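Local coordinates for putative leucoanthocyanidin reductase 1 (Vitis vinifera, PDB 3I52), which probably catalyses the NADPH-dependent reduction of leucoanthocyanidins to flavan-3-ols such as catechin, as a member of the NmrA-like, Rossmann-fold reductases, at residues A[122-127]-A[139-144]; A[155-160]-A[219-224]. All coordinates share one frame; numbering follows the deposited sequence.

Contact 1: A[122-127]-A[139-144]; sequences HDVNRA and EKRRVR. With KXN ((2R,3S)-2-(3,4-dihydroxyphenyl)-3,4-dihydro-2H-chromene-3,5,7-triol), chain C; NAP (NADP nicotinamide-adenine-dinucleotide phosphate), chain B.
V124 lays a methyl over R144 and accepts from R141 through its carbonyl, joining the loop after strand 114-116 to helix 133-149 of this Rossmann-fold NmrA-like reductase. D123 opens the turn as an Asx motif: its OD1 takes the backbone N of N125 (2.9 Å) and, from above the carboxylate plane, that of R126, while OD2 bridges to R126 NH1. With CG1 anti to the carbonyl carbon (chi1 -60°), the valine lays that methyl across CB and CD of K140 and sets CG2 over one face of the R144 guanidinium, 3.2 Å from NE and offset toward the rim. R144 NE has its main partner in E119; NH1 makes a weak bond to N125 OD1 and a long salt bridge to D123 OD1. R141 runs extended from CG to NE beside the loop, its CG against N125 ND2 at 3.5 Å. NE donates to V124 O at 2.7 Å (152° at the hydrogen); V124 O lies near the guanidinium plane of R141, while NE stands above the carbonyl plane, and NH2 adds a weak bond to the same oxygen. A leucine in place of R141 would probably leave V124 O without these donors and the turn less firmly tied to the helix. C6 of the bound flavan-3-ol lies over one face of the H122 ring, and H122 N donates to KXN O71 at 3.0 Å (170°). K140, whose NZ also bonds E119 O, extends to the cofactor ribose, where NZ holds both hydroxyls, NAP O2D at 2.8 Å and NAP O3D at 2.9 Å.

Contact 2: A[155-160]-A[219-224]; sequences TYICCN and VHFRPS. With NAP (NADP nicotinamide-adenine-dinucleotide phosphate), chain B.
V219 is gripped by both neighbours of its partner I157: its N donates to Y156 O (2.8 Å, 163°) and its O accepts from C158 N (2.8 Å), as in parallel strands, here 155-158 and 217-220. F221 N donates to C158 O, completing the C158/H220 bridge. H220 CA adds a CA-H...O contact to that same C158 oxygen. C159 sets its CB over the centre of the F221 ring, a CH-pi contact 3.5 Å from the centroid; the backbone sets CB there, and chi1 60° carries SG outward, away from the ring on the same side. I157 CG2 touches F221 CE2 at 3.7 Å, and its CD1 lies beside V219 CB. T155 CG2 and V219 CG2 are pressed together at 3.4 Å, tighter than usual for methyls. N160 closes the row: ND2 gives one hydrogen bond to F221 O, 2.9 Å away and lying near the amide plane, and another to a water shared with R222 NE. A second water joins C158 O to H220 ND1, while H220 NE2 is bonded to D292. The backbone O of N160 accepts from the nicotinamide carboxamide of the cofactor, NAP N7N at 2.6 Å. Farther out, I157 and F221 pack against helix 198-208, V219 and F221 meet V295 of helix 295-298, and strand 217-220 lies between 155-158 and 292-294 in a three-stranded parallel sheet.

Overall arrangement
Contact 1 closes before contact 2 opens along the chain, helix 133-149 being followed, after a short connection, by strand 155-158, and their centres lie about 14 Å apart. Contact 1 ties that helix to the loop after strand 114-116, the edge of the five-stranded parallel sheet; contact 2 pairs two strands of the three-stranded sheet, which a T155-F115 backbone bond links to strand 114-116. They touch where Y156 meets R144 in a cation-pi contact and where H220 packs against D123 and R126. Both reach the same NADP: contact 1 holds its nicotinamide ribose and also the flavan-3-ol, contact 2 the carboxamide. Together they help to set cofactor and ligand side by side within one NmrA-like unit.

Contact 1: A[122-127]-A[139-144]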
loop_
_atom_site.group_PDB
_atom_site.type_symbol
_atom_site.label_atom_id
_atom_site.label_comp_id
_atom_site.label_asym_id
_atom_site.label_seq_id
_atom_site.Cartn_x
_atom_site.Cartn_y
_atom_site.Cartn_z
ATOM N N HIS A 122 -1.044 1.240 -6.393
ATOM C CA HIS A 122 -0.819 1.970 -7.626
ATOM C C HIS A 122 -1.626 3.259 -7.684
ATOM O O HIS A 122 -2.563 3.493 -6.896
ATOM C CB HIS A 122 -1.182 1.082 -8.821
ATOM C CG HIS A 122 -0.466 -0.231 -8.828
ATOM N ND1 HIS A 122 -1.055 -1.394 -9.267
ATOM C CD2 HIS A 122 0.777 -0.572 -8.415
ATOM C CE1 HIS A 122 -0.201 -2.396 -9.141
ATOM N NE2 HIS A 122 0.927 -1.924 -8.641
ATOM N N ASP A 123 -1.285 4.078 -8.661
ATOM C CA ASP A 123 -2.063 5.260 -8.944
ATOM C C ASP A 123 -3.369 4.810 -9.579
ATOM O O ASP A 123 -3.403 4.492 -10.770
ATOM C CB ASP A 123 -1.286 6.234 -9.852
ATOM C CG ASP A 123 -2.016 7.589 -10.010
ATOM O OD1 ASP A 123 -3.269 7.608 -10.054
ATOM O OD2 ASP A 123 -1.354 8.639 -10.031
ATOM N N VAL A 124 -4.445 4.803 -8.781
ATOM C CA VAL A 124 -5.742 4.310 -9.239
ATOM C C VAL A 124 -6.330 5.144 -10.357
ATOM O O VAL A 124 -7.202 4.658 -11.077
ATOM C CB VAL A 124 -6.778 4.192 -8.121
ATOM C CG1 VAL A 124 -6.288 3.241 -7.048
ATOM C CG2 VAL A 124 -7.139 5.579 -7.534
ATOM N N ASN A 125 -5.878 6.388 -10.512
ATOM C CA ASN A 125 -6.403 7.225 -11.595
ATOM C C ASN A 125 -5.667 7.052 -12.919
ATOM O O ASN A 125 -6.216 7.388 -13.941
ATOM C CB ASN A 125 -6.528 8.726 -11.188
ATOM C CG ASN A 125 -7.899 9.048 -10.559
ATOM O OD1 ASN A 125 -8.001 9.858 -9.635
ATOM N ND2 ASN A 125 -8.955 8.402 -11.061
ATOM N N ARG A 126 -4.453 6.506 -12.908
ATOM C CA ARG A 126 -3.756 6.179 -14.155
ATOM C C ARG A 126 -3.825 4.714 -14.560
ATOM O O ARG A 126 -3.812 4.398 -15.735
ATOM C CB ARG A 126 -2.279 6.569 -14.047
ATOM C CG ARG A 126 -2.093 8.072 -13.893
ATOM C CD ARG A 126 -0.644 8.407 -13.688
ATOM N NE ARG A 126 -0.367 9.826 -13.901
ATOM C CZ ARG A 126 -0.081 10.701 -12.938
ATOM N NH1 ARG A 126 0.006 10.332 -11.655
ATOM N NH2 ARG A 126 0.194 11.962 -13.265
ATOM N N ALA A 127 -3.848 3.802 -13.601
ATOM C CA ALA A 127 -3.790 2.385 -13.960
ATOM C C ALA A 127 -5.147 1.908 -14.509
ATOM O O ALA A 127 -6.203 2.471 -14.177
ATOM C CB ALA A 127 -3.337 1.557 -12.773
ATOM N N GLU A 139 -13.924 1.630 -6.759
ATOM C CA GLU A 139 -14.161 1.980 -5.358
ATOM C C GLU A 139 -13.154 2.967 -4.772
ATOM O O GLU A 139 -13.533 3.902 -4.067
ATOM C CB GLU A 139 -14.276 0.706 -4.516
ATOM C CG GLU A 139 -15.582 -0.108 -4.864
ATOM C CD GLU A 139 -15.745 -1.415 -4.093
ATOM O OE1 GLU A 139 -14.870 -1.726 -3.257
ATOM O OE2 GLU A 139 -16.751 -2.143 -4.338
ATOM N N LYS A 140 -11.878 2.777 -5.045
ATOM C CA LYS A 140 -10.875 3.683 -4.550
ATOM C C LYS A 140 -11.051 5.091 -5.175
ATOM O O LYS A 140 -10.955 6.097 -4.476
ATOM C CB LYS A 140 -9.483 3.083 -4.733
ATOM C CG LYS A 140 -9.149 1.940 -3.700
ATOM C CD LYS A 140 -7.733 1.371 -3.851
ATOM C CE LYS A 140 -7.379 0.296 -2.796
ATOM N NZ LYS A 140 -5.920 0.132 -2.745
ATOM N N ARG A 141 -11.370 5.162 -6.461
ATOM C CA ARG A 141 -11.623 6.442 -7.122
ATOM C C ARG A 141 -12.872 7.127 -6.584
ATOM O O ARG A 141 -12.953 8.345 -6.525
ATOM C CB ARG A 141 -11.789 6.244 -8.613
ATOM C CG ARG A 141 -10.526 5.731 -9.355
ATOM C CD ARG A 141 -10.932 5.163 -10.687
ATOM N NE ARG A 141 -9.884 4.438 -11.396
ATOM C CZ ARG A 141 -10.063 3.784 -12.543
ATOM N NH1 ARG A 141 -11.273 3.696 -13.114
ATOM N NH2 ARG A 141 -9.022 3.193 -13.125
ATOM N N ARG A 142 -13.868 6.326 -6.232
ATOM C CA ARG A 142 -15.092 6.836 -5.632
ATOM C C ARG A 142 -14.776 7.490 -4.275
ATOM O O ARG A 142 -15.212 8.604 -4.010
ATOM C CB ARG A 142 -16.106 5.691 -5.594
ATOM C CG ARG A 142 -17.131 5.621 -4.529
ATOM C CD ARG A 142 -18.011 6.736 -4.559
ATOM N NE ARG A 142 -19.277 6.546 -3.831
ATOM C CZ ARG A 142 -19.973 7.571 -3.328
ATOM N NH1 ARG A 142 -19.473 8.819 -3.419
ATOM N NH2 ARG A 142 -21.142 7.373 -2.717
ATOM N N VAL A 143 -13.964 6.854 -3.442
ATOM C CA VAL A 143 -13.552 7.469 -2.181
ATOM C C VAL A 143 -12.793 8.810 -2.406
ATOM O O VAL A 143 -13.082 9.817 -1.744
ATOM C CB VAL A 143 -12.742 6.499 -1.365
ATOM C CG1 VAL A 143 -12.081 7.187 -0.120
ATOM C CG2 VAL A 143 -13.651 5.307 -0.958
ATOM N N ARG A 144 -11.866 8.809 -3.350
ATOM C CA ARG A 144 -11.039 9.960 -3.639
ATOM C C ARG A 144 -11.894 11.148 -4.008
ATOM O O ARG A 144 -11.619 12.258 -3.556
ATOM C CB ARG A 144 -10.115 9.705 -4.824
ATOM C CG ARG A 144 -8.900 8.829 -4.540
ATOM C CD ARG A 144 -8.039 8.742 -5.805
ATOM N NE ARG A 144 -6.785 8.056 -5.557
ATOM C CZ ARG A 144 -5.668 8.221 -6.275
ATOM N NH1 ARG A 144 -5.616 9.064 -7.289
ATOM N NH2 ARG A 144 -4.583 7.541 -5.970
HETATM O O94 KXN C . -8.667 -7.552 0.120
HETATM C C94 KXN C . -7.641 -7.210 -0.689
HETATM C C93 KXN C . -6.393 -6.703 -0.083
HETATM O O93 KXN C . -6.277 -6.618 1.261
HETATM C C92 KXN C . -5.335 -6.341 -0.903
HETATM C C95 KXN C . -7.735 -7.290 -2.075
HETATM C C96 KXN C . -6.642 -6.897 -2.856
HETATM C C91 KXN C . -5.445 -6.437 -2.290
HETATM C C2 KXN C . -4.311 -6.011 -3.171
HETATM O O1 KXN C . -4.266 -4.573 -3.195
HETATM C C3 KXN C . -2.909 -6.488 -2.738
HETATM O O3 KXN C . -2.867 -7.916 -2.567
HETATM C C4 KXN C . -1.811 -6.052 -3.728
HETATM C C10 KXN C . -2.097 -4.691 -4.360
HETATM C C9 KXN C . -3.368 -3.976 -4.040
HETATM C C8 KXN C . -3.634 -2.746 -4.629
HETATM C C5 KXN C . -1.150 -4.017 -5.319
HETATM O O51 KXN C . 0.049 -4.584 -5.664
HETATM C C6 KXN C . -1.510 -2.772 -5.858
HETATM C C7 KXN C . -2.725 -2.153 -5.517
HETATM O O71 KXN C . -3.046 -0.954 -6.093
HETATM P PA NAP B . -5.993 -6.328 5.668
HETATM O O1A NAP B . -7.168 -7.096 5.203
HETATM O O2A NAP B . -4.678 -7.027 5.808
HETATM O O5B NAP B . -6.353 -5.450 6.946
HETATM C C5B NAP B . -7.471 -4.614 6.871
HETATM C C4B NAP B . -7.598 -3.995 8.243
HETATM O O4B NAP B . -8.708 -3.114 8.258
HETATM C C3B NAP B . -7.851 -5.066 9.299
HETATM O O3B NAP B . -7.064 -4.812 10.436
HETATM C C2B NAP B . -9.321 -4.902 9.596
HETATM O O2B NAP B . -9.576 -5.276 10.915
HETATM C C1B NAP B . -9.584 -3.420 9.323
HETATM N N9A NAP B . -10.957 -3.052 8.926
HETATM C C8A NAP B . -11.657 -3.500 7.835
HETATM N N7A NAP B . -12.937 -3.028 7.899
HETATM C C5A NAP B . -13.020 -2.213 8.980
HETATM C C6A NAP B . -14.003 -1.323 9.406
HETATM N N6A NAP B . -15.121 -1.156 8.686
HETATM N N1A NAP B . -13.861 -0.744 10.656
HETATM C C2A NAP B . -12.606 -0.661 11.222
HETATM N N3A NAP B . -11.572 -1.443 10.722
HETATM C C4A NAP B . -11.796 -2.249 9.653
HETATM O O3 NAP B . -5.816 -5.181 4.534
HETATM P PN NAP B . -4.498 -4.903 3.669
HETATM O O1N NAP B . -4.268 -6.060 2.754
HETATM O O2N NAP B . -3.419 -4.537 4.612
HETATM O O5D NAP B . -4.957 -3.662 2.713
HETATM C C5D NAP B . -4.683 -2.291 2.983
HETATM C C4D NAP B . -4.551 -1.494 1.680
HETATM O O4D NAP B . -3.279 -1.819 1.142
HETATM C C3D NAP B . -5.595 -1.862 0.631
HETATM O O3D NAP B . -6.201 -0.752 0.036
HETATM C C2D NAP B . -4.828 -2.641 -0.413
HETATM O O2D NAP B . -5.358 -2.458 -1.727
HETATM C C1D NAP B . -3.369 -2.224 -0.211
HETATM N N1N NAP B . -2.327 -3.269 -0.389
HETATM C C2N NAP B . -1.250 -3.079 -1.237
HETATM C C3N NAP B . -0.204 -4.023 -1.305
HETATM C C7N NAP B . 0.996 -3.804 -2.198
HETATM O O7N NAP B . 1.975 -4.797 -2.331
HETATM N N7N NAP B . 1.138 -2.663 -2.870
HETATM C C4N NAP B . -0.345 -5.250 -0.627
HETATM C C5N NAP B . -1.346 -5.381 0.344
HETATM C C6N NAP B . -2.407 -4.454 0.345
HETATM P P2B NAP B . -10.483 -6.574 11.261
HETATM O O1X NAP B . -9.469 -7.686 11.122
HETATM O O2X NAP B . -11.031 -6.389 12.645
HETATM O O3X NAP B . -11.656 -6.728 10.307
#

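Contact 2: A[155-160]-A[219-224]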
loop_
_atom_site.group_PDB
_atom_site.type_symbol
_atom_site.label_atom_id
_atom_site.label_comp_id
_atom_site.label_asym_id
_atom_site.label_seq_id
_atom_site.Cartn_x
_atom_site.Cartn_y
_atom_site.Cartn_z
ATOM N N THR A 155 -3.598 13.071 1.455
ATOM C CA THR A 155 -2.400 12.570 0.773
ATOM C C THR A 155 -2.698 11.155 0.283
ATOM O O THR A 155 -3.213 10.355 1.058
ATOM C CB THR A 155 -1.165 12.573 1.699
ATOM O OG1 THR A 155 -0.948 13.893 2.202
ATOM C CG2 THR A 155 0.098 12.165 0.954
ATOM N N TYR A 156 -2.456 10.884 -1.011
ATOM C CA TYR A 156 -2.584 9.542 -1.579
ATOM C C TYR A 156 -1.211 8.835 -1.717
ATOM O O TYR A 156 -0.405 9.231 -2.525
ATOM C CB TYR A 156 -3.236 9.590 -2.944
ATOM C CG TYR A 156 -4.586 10.284 -2.998
ATOM C CD1 TYR A 156 -5.526 10.135 -1.978
ATOM C CD2 TYR A 156 -4.938 11.051 -4.106
ATOM C CE1 TYR A 156 -6.758 10.761 -2.053
ATOM C CE2 TYR A 156 -6.166 11.665 -4.206
ATOM C CZ TYR A 156 -7.070 11.521 -3.191
ATOM O OH TYR A 156 -8.285 12.166 -3.312
ATOM N N ILE A 157 -0.992 7.785 -0.916
ATOM C CA ILE A 157 0.218 6.970 -0.912
ATOM C C ILE A 157 0.150 5.900 -2.014
ATOM O O ILE A 157 -0.591 4.917 -1.895
ATOM C CB ILE A 157 0.409 6.323 0.495
ATOM C CG1 ILE A 157 0.515 7.412 1.585
ATOM C CG2 ILE A 157 1.664 5.426 0.575
ATOM C CD1 ILE A 157 1.638 8.502 1.358
ATOM N N CYS A 158 0.852 6.146 -3.113
ATOM C CA CYS A 158 1.024 5.161 -4.202
ATOM C C CYS A 158 2.410 4.584 -4.101
ATOM O O CYS A 158 3.323 4.979 -4.822
ATOM C CB CYS A 158 0.820 5.824 -5.560
ATOM S SG CYS A 158 -0.675 6.871 -5.560
ATOM N N CYS A 159 2.545 3.629 -3.189
ATOM C CA CYS A 159 3.820 3.057 -2.835
ATOM C C CYS A 159 4.213 1.796 -3.621
ATOM O O CYS A 159 5.127 1.095 -3.233
ATOM C CB CYS A 159 3.819 2.720 -1.329
ATOM S SG CYS A 159 2.531 1.515 -0.869
ATOM N N ASN A 160 3.496 1.490 -4.685
ATOM C CA ASN A 160 3.843 0.382 -5.562
ATOM C C ASN A 160 3.831 -0.992 -4.820
ATOM O O ASN A 160 2.914 -1.196 -4.018
ATOM C CB ASN A 160 5.124 0.732 -6.311
ATOM C CG ASN A 160 4.880 1.751 -7.404
ATOM O OD1 ASN A 160 3.898 1.656 -8.147
ATOM N ND2 ASN A 160 5.772 2.740 -7.504
ATOM N N VAL A 219 1.669 10.793 -3.554
ATOM C CA VAL A 219 3.042 10.478 -3.233
ATOM C C VAL A 219 3.422 9.097 -3.816
ATOM O O VAL A 219 2.939 8.040 -3.360
ATOM C CB VAL A 219 3.236 10.463 -1.690
ATOM C CG1 VAL A 219 4.698 10.151 -1.312
ATOM C CG2 VAL A 219 2.775 11.766 -1.093
ATOM N N HIS A 220 4.321 9.115 -4.795
ATOM C CA HIS A 220 4.773 7.899 -5.475
ATOM C C HIS A 220 6.089 7.414 -4.890
ATOM O O HIS A 220 6.973 8.225 -4.602
ATOM C CB HIS A 220 4.904 8.153 -6.991
ATOM C CG HIS A 220 3.674 8.747 -7.598
ATOM N ND1 HIS A 220 2.657 7.982 -8.134
ATOM C CD2 HIS A 220 3.275 10.043 -7.715
ATOM C CE1 HIS A 220 1.685 8.778 -8.562
ATOM N NE2 HIS A 220 2.033 10.035 -8.316
ATOM N N PHE A 221 6.206 6.096 -4.694
ATOM C CA PHE A 221 7.427 5.492 -4.175
ATOM C C PHE A 221 8.234 4.911 -5.341
ATOM O O PHE A 221 7.896 3.857 -5.877
ATOM C CB PHE A 221 7.117 4.387 -3.175
ATOM C CG PHE A 221 6.603 4.874 -1.823
ATOM C CD1 PHE A 221 7.147 4.371 -0.646
ATOM C CD2 PHE A 221 5.587 5.826 -1.721
ATOM C CE1 PHE A 221 6.672 4.790 0.599
ATOM C CE2 PHE A 221 5.102 6.239 -0.477
ATOM C CZ PHE A 221 5.633 5.721 0.681
ATOM N N ARG A 222 9.267 5.625 -5.757
ATOM C CA ARG A 222 10.129 5.172 -6.824
ATOM C C ARG A 222 11.580 5.079 -6.419
ATOM O O ARG A 222 12.416 5.729 -7.029
ATOM C CB ARG A 222 10.000 6.090 -8.047
ATOM C CG ARG A 222 8.623 6.056 -8.652
ATOM C CD ARG A 222 8.590 6.670 -10.061
ATOM N NE ARG A 222 7.320 6.366 -10.740
ATOM C CZ ARG A 222 7.009 6.779 -11.968
ATOM N NH1 ARG A 222 7.869 7.502 -12.645
ATOM N NH2 ARG A 222 5.848 6.449 -12.531
ATOM N N PRO A 223 11.902 4.204 -5.432
ATOM C CA PRO A 223 13.294 3.976 -5.041
ATOM C C PRO A 223 14.050 3.360 -6.205
ATOM O O PRO A 223 13.710 2.269 -6.627
ATOM C CB PRO A 223 13.171 2.987 -3.887
ATOM C CG PRO A 223 11.842 2.335 -4.078
ATOM C CD PRO A 223 10.979 3.267 -4.769
ATOM N N SER A 224 15.036 4.062 -6.751
ATOM C CA SER A 224 15.633 3.626 -8.030
ATOM C C SER A 224 16.455 2.347 -7.923
ATOM O O SER A 224 16.553 1.623 -8.898
ATOM C CB SER A 224 16.499 4.720 -8.661
ATOM O OG SER A 224 17.514 5.062 -7.766
HETATM P PA NAP B . -5.993 -6.328 5.668
HETATM O O1A NAP B . -7.168 -7.096 5.203
HETATM O O2A NAP B . -4.678 -7.027 5.808
HETATM O O5B NAP B . -6.353 -5.450 6.946
HETATM C C5B NAP B . -7.471 -4.614 6.871
HETATM C C4B NAP B . -7.598 -3.995 8.243
HETATM O O4B NAP B . -8.708 -3.114 8.258
HETATM C C3B NAP B . -7.851 -5.066 9.299
HETATM O O3B NAP B . -7.064 -4.812 10.436
HETATM C C2B NAP B . -9.321 -4.902 9.596
HETATM O O2B NAP B . -9.576 -5.276 10.915
HETATM C C1B NAP B . -9.584 -3.420 9.323
HETATM N N9A NAP B . -10.957 -3.052 8.926
HETATM C C8A NAP B . -11.657 -3.500 7.835
HETATM N N7A NAP B . -12.937 -3.028 7.899
HETATM C C5A NAP B . -13.020 -2.213 8.980
HETATM C C6A NAP B . -14.003 -1.323 9.406
HETATM N N6A NAP B . -15.121 -1.156 8.686
HETATM N N1A NAP B . -13.861 -0.744 10.656
HETATM C C2A NAP B . -12.606 -0.661 11.222
HETATM N N3A NAP B . -11.572 -1.443 10.722
HETATM C C4A NAP B . -11.796 -2.249 9.653
HETATM O O3 NAP B . -5.816 -5.181 4.534
HETATM P PN NAP B . -4.498 -4.903 3.669
HETATM O O1N NAP B . -4.268 -6.060 2.754
HETATM O O2N NAP B . -3.419 -4.537 4.612
HETATM O O5D NAP B . -4.957 -3.662 2.713
HETATM C C5D NAP B . -4.683 -2.291 2.983
HETATM C C4D NAP B . -4.551 -1.494 1.680
HETATM O O4D NAP B . -3.279 -1.819 1.142
HETATM C C3D NAP B . -5.595 -1.862 0.631
HETATM O O3D NAP B . -6.201 -0.752 0.036
HETATM C C2D NAP B . -4.828 -2.641 -0.413
HETATM O O2D NAP B . -5.358 -2.458 -1.727
HETATM C C1D NAP B . -3.369 -2.224 -0.211
HETATM N N1N NAP B . -2.327 -3.269 -0.389
HETATM C C2N NAP B . -1.250 -3.079 -1.237
HETATM C C3N NAP B . -0.204 -4.023 -1.305
HETATM C C7N NAP B . 0.996 -3.804 -2.198
HETATM O O7N NAP B . 1.975 -4.797 -2.331
HETATM N N7N NAP B . 1.138 -2.663 -2.870
HETATM C C4N NAP B . -0.345 -5.250 -0.627
HETATM C C5N NAP B . -1.346 -5.381 0.344
HETATM C C6N NAP B . -2.407 -4.454 0.345
HETATM P P2B NAP B . -10.483 -6.574 11.261
HETATM O O1X NAP B . -9.469 -7.686 11.122
HETATM O O2X NAP B . -11.031 -6.389 12.645
HETATM O O3X NAP B . -11.656 -6.728 10.307
HETATM O O HOH W 1 2.989 5.224 -7.943
HETATM O O HOH W 2 5.106 4.529 -9.674
#